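Local coordinates for quinoline 2-oxidoreductase large subunit (Pseudomonas putida, PDB 1T3Q), which probably hydroxylates quinoline at carbon 2, as the large subunit of a molybdenum hydroxylase that carries the molybdenum-pterin cytosine dinucleotide cofactor, at residues I687-L691 against V753-V757. Residues are numbered along the deposited sequence; the frame is centred on the assembly and turned at random.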
loop_
_atom_site.group_PDB
_atom_site.type_symbol
_atom_site.label_atom_id
_atom_site.label_comp_id
_atom_site.label_asym_id
_atom_site.label_seq_id
_atom_site.Cartn_x
_atom_site.Cartn_y
_atom_site.Cartn_z
ATOM N N ILE B 687 -27.698 -28.372 -0.949
ATOM C CA ILE B 687 -27.589 -29.794 -0.677
ATOM C C ILE B 687 -26.912 -29.956 0.685
ATOM O O ILE B 687 -27.244 -30.856 1.462
ATOM C CB ILE B 687 -26.758 -30.486 -1.776
ATOM C CG1 ILE B 687 -27.590 -30.554 -3.059
ATOM C CG2 ILE B 687 -26.313 -31.874 -1.317
ATOM C CD1 ILE B 687 -26.783 -30.917 -4.306
ATOM N N GLY B 688 -25.968 -29.068 0.967
ATOM C CA GLY B 688 -25.279 -29.114 2.244
ATOM C C GLY B 688 -26.275 -28.884 3.371
ATOM O O GLY B 688 -26.398 -29.704 4.281
ATOM N N GLN B 689 -27.013 -27.780 3.304
ATOM C CA GLN B 689 -27.993 -27.471 4.352
ATOM C C GLN B 689 -29.043 -28.559 4.547
ATOM O O GLN B 689 -29.393 -28.902 5.679
ATOM C CB GLN B 689 -28.726 -26.156 4.058
ATOM C CG GLN B 689 -29.712 -25.777 5.177
ATOM C CD GLN B 689 -30.697 -24.687 4.789
ATOM O OE1 GLN B 689 -31.424 -24.162 5.640
ATOM N NE2 GLN B 689 -30.739 -24.351 3.503
ATOM N N THR B 690 -29.545 -29.113 3.451
ATOM C CA THR B 690 -30.593 -30.116 3.552
ATOM C C THR B 690 -30.201 -31.551 3.873
ATOM O O THR B 690 -31.019 -32.299 4.404
ATOM C CB THR B 690 -31.464 -30.138 2.268
ATOM O OG1 THR B 690 -30.640 -30.401 1.124
ATOM C CG2 THR B 690 -32.168 -28.798 2.091
ATOM N N LEU B 691 -28.966 -31.948 3.578
ATOM C CA LEU B 691 -28.571 -33.330 3.833
ATOM C C LEU B 691 -27.337 -33.556 4.690
ATOM O O LEU B 691 -27.135 -34.671 5.175
ATOM C CB LEU B 691 -28.342 -34.063 2.504
ATOM C CG LEU B 691 -29.488 -34.139 1.496
ATOM C CD1 LEU B 691 -28.993 -34.794 0.209
ATOM C CD2 LEU B 691 -30.644 -34.924 2.090
ATOM N N VAL B 753 -34.846 -30.227 -2.512
ATOM C CA VAL B 753 -34.284 -31.433 -1.912
ATOM C C VAL B 753 -35.191 -32.003 -0.822
ATOM O O VAL B 753 -35.446 -33.211 -0.786
ATOM C CB VAL B 753 -32.882 -31.180 -1.306
ATOM C CG1 VAL B 753 -32.337 -32.478 -0.707
ATOM C CG2 VAL B 753 -31.929 -30.657 -2.377
ATOM N N VAL B 754 -35.672 -31.144 0.072
ATOM C CA VAL B 754 -36.559 -31.611 1.132
ATOM C C VAL B 754 -37.811 -32.210 0.497
ATOM O O VAL B 754 -38.282 -33.277 0.911
ATOM C CB VAL B 754 -36.971 -30.458 2.079
ATOM C CG1 VAL B 754 -38.026 -30.949 3.066
ATOM C CG2 VAL B 754 -35.750 -29.958 2.839
ATOM N N ALA B 755 -38.349 -31.529 -0.514
ATOM C CA ALA B 755 -39.536 -32.033 -1.198
ATOM C C ALA B 755 -39.221 -33.388 -1.832
ATOM O O ALA B 755 -40.053 -34.287 -1.824
ATOM C CB ALA B 755 -39.999 -31.044 -2.275
ATOM N N ALA B 756 -38.012 -33.532 -2.366
ATOM C CA ALA B 756 -37.609 -34.787 -3.002
ATOM C C ALA B 756 -37.575 -35.946 -2.012
ATOM O O ALA B 756 -38.073 -37.032 -2.297
ATOM C CB ALA B 756 -36.246 -34.623 -3.669
ATOM N N VAL B 757 -36.977 -35.726 -0.847
ATOM C CA VAL B 757 -36.912 -36.775 0.160
ATOM C C VAL B 757 -38.321 -37.199 0.559
ATOM O O VAL B 757 -38.616 -38.386 0.681
ATOM C CB VAL B 757 -36.144 -36.296 1.410
ATOM C CG1 VAL B 757 -36.317 -37.294 2.549
ATOM C CG2 VAL B 757 -34.664 -36.136 1.072
#
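Thr-690 OG1 is hydrogen-bonded back to the carbonyl oxygen of Ala-686, one turn earlier in its own helix, and at the same time lies against Val-753, with OG1 3.2 Å from Val-753 CG1 and 3.4 Å from Val-753 CB. A chi1 of 58° tucks the hydroxyl in close to the backbone, where it can meet that oxygen, and the methyl is left to pack: Thr-690 CG2 reaches Val-754 CG2 at 3.8 Å. Helix 672-692, which belongs to the molybdopterin cofactor-binding domain of this xanthine dehydrogenase-family protein, packs here against helix 744-761, their local axes 10.3 Å apart at an angle of 42°. Val-753 buries more surface than any other residue of the two segments. Val-753 CG1 faces the branch point of Leu-691, 4.0 Å from Leu-691 CG, while Val-753 CG2 lies 4.4 Å from Ile-687 CG1. Val-757, one turn after Val-753, brings its CG2 to 4.3 Å from Leu-691 CD2, a looser contact. Phe-660 of strand 655-665 touches both Ile-687 and Val-753, while helix 375-393 covers Val-754 through Ile-380 and Thr-384. The carbonyl oxygen of Leu-691 accepts a hydrogen bond from Arg-185 of the medium subunit.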